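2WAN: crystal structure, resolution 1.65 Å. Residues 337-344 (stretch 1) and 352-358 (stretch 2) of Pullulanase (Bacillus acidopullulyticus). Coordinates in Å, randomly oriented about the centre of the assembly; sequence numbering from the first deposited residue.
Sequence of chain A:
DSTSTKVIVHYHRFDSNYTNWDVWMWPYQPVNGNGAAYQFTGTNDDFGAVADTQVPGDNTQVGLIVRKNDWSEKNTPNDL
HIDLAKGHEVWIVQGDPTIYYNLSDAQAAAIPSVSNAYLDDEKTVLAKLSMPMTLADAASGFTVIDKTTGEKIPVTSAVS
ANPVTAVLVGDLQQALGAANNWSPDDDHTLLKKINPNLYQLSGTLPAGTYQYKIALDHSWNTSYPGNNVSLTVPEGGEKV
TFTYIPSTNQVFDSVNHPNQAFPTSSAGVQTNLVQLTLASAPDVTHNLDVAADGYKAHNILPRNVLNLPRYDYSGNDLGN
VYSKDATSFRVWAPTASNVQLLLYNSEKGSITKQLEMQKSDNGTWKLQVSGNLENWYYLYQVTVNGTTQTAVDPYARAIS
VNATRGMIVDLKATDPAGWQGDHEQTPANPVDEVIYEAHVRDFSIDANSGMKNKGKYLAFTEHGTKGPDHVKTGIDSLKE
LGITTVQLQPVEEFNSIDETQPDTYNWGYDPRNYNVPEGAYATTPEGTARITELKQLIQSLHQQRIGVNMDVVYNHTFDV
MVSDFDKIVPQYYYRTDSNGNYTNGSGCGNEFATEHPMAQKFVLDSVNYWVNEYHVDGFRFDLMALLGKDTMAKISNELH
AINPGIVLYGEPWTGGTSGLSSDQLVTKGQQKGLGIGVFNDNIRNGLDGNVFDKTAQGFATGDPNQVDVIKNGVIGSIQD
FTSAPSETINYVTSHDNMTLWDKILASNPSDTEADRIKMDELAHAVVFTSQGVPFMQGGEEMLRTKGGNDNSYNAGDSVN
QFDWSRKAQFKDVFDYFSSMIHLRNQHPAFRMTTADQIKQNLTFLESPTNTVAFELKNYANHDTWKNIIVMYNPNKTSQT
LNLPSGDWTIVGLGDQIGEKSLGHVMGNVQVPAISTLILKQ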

# COMPACT_ATOMS: atom_id res chain seq x y z
N SER A 337 -21.62 -25.29 -2.53
CA SER A 337 -22.23 -26.60 -2.80
C SER A 337 -22.52 -26.78 -4.29
O SER A 337 -22.58 -27.91 -4.79
CB SER A 337 -23.51 -26.77 -1.98
OG SER A 337 -24.50 -25.81 -2.32
N ASN A 338 -22.70 -25.66 -4.99
CA ASN A 338 -22.94 -25.67 -6.42
C ASN A 338 -22.47 -24.37 -7.07
O ASN A 338 -22.62 -23.30 -6.47
CB ASN A 338 -24.43 -25.85 -6.72
CG ASN A 338 -24.69 -26.31 -8.14
OD1 ASN A 338 -23.80 -26.85 -8.79
ND2 ASN A 338 -25.91 -26.10 -8.62
N VAL A 339 -21.90 -24.49 -8.27
CA VAL A 339 -21.62 -23.31 -9.11
C VAL A 339 -22.13 -23.57 -10.52
O VAL A 339 -21.81 -24.59 -11.13
CB VAL A 339 -20.11 -22.94 -9.15
CG1 VAL A 339 -19.91 -21.66 -9.97
CG2 VAL A 339 -19.53 -22.74 -7.75
N GLN A 340 -22.94 -22.64 -11.03
CA GLN A 340 -23.38 -22.70 -12.42
C GLN A 340 -22.85 -21.50 -13.20
O GLN A 340 -22.65 -20.41 -12.64
CB GLN A 340 -24.90 -22.73 -12.48
CG GLN A 340 -25.48 -23.95 -11.77
CD GLN A 340 -26.89 -24.24 -12.21
OE1 GLN A 340 -27.84 -24.00 -11.47
NE2 GLN A 340 -27.04 -24.76 -13.42
N LEU A 341 -22.63 -21.72 -14.50
CA LEU A 341 -22.29 -20.66 -15.45
C LEU A 341 -23.56 -20.14 -16.11
O LEU A 341 -24.33 -20.92 -16.69
CB LEU A 341 -21.31 -21.20 -16.51
CG LEU A 341 -20.88 -20.26 -17.65
CD1 LEU A 341 -19.98 -19.14 -17.10
CD2 LEU A 341 -20.15 -21.05 -18.74
N LEU A 342 -23.77 -18.82 -16.06
CA LEU A 342 -24.89 -18.17 -16.74
C LEU A 342 -24.33 -17.41 -17.93
O LEU A 342 -23.49 -16.53 -17.77
CB LEU A 342 -25.65 -17.21 -15.80
CG LEU A 342 -26.11 -17.77 -14.44
CD1 LEU A 342 -26.91 -16.73 -13.65
CD2 LEU A 342 -26.94 -19.01 -14.67
N LEU A 343 -24.77 -17.81 -19.12
CA LEU A 343 -24.33 -17.22 -20.39
C LEU A 343 -25.45 -16.39 -21.00
O LEU A 343 -26.60 -16.84 -21.04
CB LEU A 343 -23.92 -18.32 -21.39
CG LEU A 343 -22.58 -19.00 -21.13
CD1 LEU A 343 -22.35 -20.13 -22.15
CD2 LEU A 343 -21.40 -18.02 -21.18
N TYR A 344 -25.09 -15.19 -21.49
CA TYR A 344 -26.03 -14.25 -22.10
C TYR A 344 -25.50 -13.82 -23.47
O TYR A 344 -24.36 -13.35 -23.60
CB TYR A 344 -26.19 -12.99 -21.23
CG TYR A 344 -26.58 -13.25 -19.77
CD1 TYR A 344 -27.89 -13.08 -19.34
CD2 TYR A 344 -25.61 -13.62 -18.82
CE1 TYR A 344 -28.25 -13.29 -17.98
CE2 TYR A 344 -25.95 -13.85 -17.48
CZ TYR A 344 -27.27 -13.68 -17.07
OH TYR A 344 -27.59 -13.91 -15.75
N THR A 352 -29.38 -16.83 -21.64
CA THR A 352 -29.42 -17.64 -22.86
C THR A 352 -29.20 -19.12 -22.55
O THR A 352 -29.94 -19.99 -23.04
CB THR A 352 -28.39 -17.14 -23.89
OG1 THR A 352 -28.65 -15.77 -24.16
CG2 THR A 352 -28.46 -17.97 -25.20
N LYS A 353 -28.18 -19.40 -21.74
CA LYS A 353 -27.85 -20.76 -21.37
C LYS A 353 -27.34 -20.81 -19.93
O LYS A 353 -26.54 -19.97 -19.51
CB LYS A 353 -26.82 -21.33 -22.36
CG LYS A 353 -26.66 -22.85 -22.29
CD LYS A 353 -25.65 -23.32 -23.32
CE LYS A 353 -26.35 -23.74 -24.61
NZ LYS A 353 -25.36 -24.04 -25.68
N GLN A 354 -27.85 -21.76 -19.18
CA GLN A 354 -27.40 -22.01 -17.83
C GLN A 354 -26.75 -23.39 -17.77
O GLN A 354 -27.38 -24.40 -18.14
CB GLN A 354 -28.59 -21.90 -16.89
CG GLN A 354 -28.30 -22.29 -15.45
CD GLN A 354 -29.35 -21.77 -14.49
OE1 GLN A 354 -29.44 -22.21 -13.35
NE2 GLN A 354 -30.15 -20.80 -14.95
N LEU A 355 -25.50 -23.45 -17.34
CA LEU A 355 -24.76 -24.72 -17.35
C LEU A 355 -24.15 -25.06 -16.00
O LEU A 355 -23.59 -24.19 -15.33
CB LEU A 355 -23.65 -24.69 -18.40
CG LEU A 355 -24.07 -24.48 -19.85
CD1 LEU A 355 -22.90 -24.02 -20.68
CD2 LEU A 355 -24.65 -25.79 -20.40
N GLU A 356 -24.24 -26.33 -15.61
CA GLU A 356 -23.56 -26.78 -14.41
C GLU A 356 -22.04 -26.78 -14.63
O GLU A 356 -21.54 -27.29 -15.64
CB GLU A 356 -24.03 -28.19 -14.01
CG GLU A 356 -25.34 -28.24 -13.25
CD GLU A 356 -25.20 -27.69 -11.84
OE1 GLU A 356 -26.23 -27.27 -11.29
OE2 GLU A 356 -24.08 -27.70 -11.28
N MET A 357 -21.29 -26.19 -13.69
CA MET A 357 -19.84 -26.34 -13.71
C MET A 357 -19.43 -27.59 -12.92
O MET A 357 -20.26 -28.17 -12.21
CB MET A 357 -19.14 -25.07 -13.20
CG MET A 357 -19.48 -23.85 -14.05
SD MET A 357 -18.69 -22.30 -13.51
CE MET A 357 -16.98 -22.61 -13.94
N GLN A 358 -18.17 -27.98 -13.06
CA GLN A 358 -17.65 -29.22 -12.48
C GLN A 358 -16.68 -28.90 -11.36
O GLN A 358 -15.75 -28.12 -11.55
CB GLN A 358 -16.93 -30.05 -13.54
CG GLN A 358 -17.69 -30.29 -14.83
CD GLN A 358 -16.79 -30.76 -15.97
OE1 GLN A 358 -15.77 -31.42 -15.75
NE2 GLN A 358 -17.18 -30.43 -17.20

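Two antiparallel strands of the pullulanase chain, with N-to-C directions 154° apart, pair through their backbones, and the two stretches bury 686 Å², both sides summed. Leu341 and Leu355 form a hydrogen-bonded pair in which each residue gives its amide and receives the other: Leu341 N donates to Leu355 O at 2.8 Å, and Leu355 N to Leu341 O at 2.9 Å. Two residues along, Leu343 and Lys353 repeat the arrangement, with Leu343 N to Lys353 O at 2.8 Å and Lys353 N to Leu343 O at 3.1 Å. Leu343 O is shared, since Thr352 N also donates to it at 2.8 Å, though at a more bent N-H...O angle of 144° against 166° for Lys353. At the other end Met357 N reaches Val339 O at 3.1 Å, which carries the ladder one residue beyond strand 353-356. Between the two reciprocal pairs, Leu342 and Gln354 face each other without backbone hydrogen bonds, their CA atoms 4.7 Å apart; here Gln354 CA lies 3.5 Å from Leu341 O, a CA-H...O contact to a carbonyl that already accepts from Leu355 N.

The side chains sort by face. Gln340, Leu342, Gln354 and Glu356 share one, where Leu342 CD2 packs 3.6 Å from Gln354 CG and Gln354 OE1 is satisfied elsewhere in the structure. The acid group of Glu356 leans along its strand, past its partner Gln340, toward Asn338, whose ND2 donates to Glu356 OE1 at 2.9 Å and 166°. Beside that bond Asn338 OD1 and Glu356 OE2 are only 2.6 Å apart, and whether a proton joins them is left open. Leu341, Leu343, Lys353 and Leu355 occupy the other face, where contacts are apolar: Leu343 CD1 approaches Leu355 CD1 at 4.2 Å. Met357 extends this packing, its CG 4.1 Å from Leu341 CB and its SD 3.8 Å from Val339 CG1.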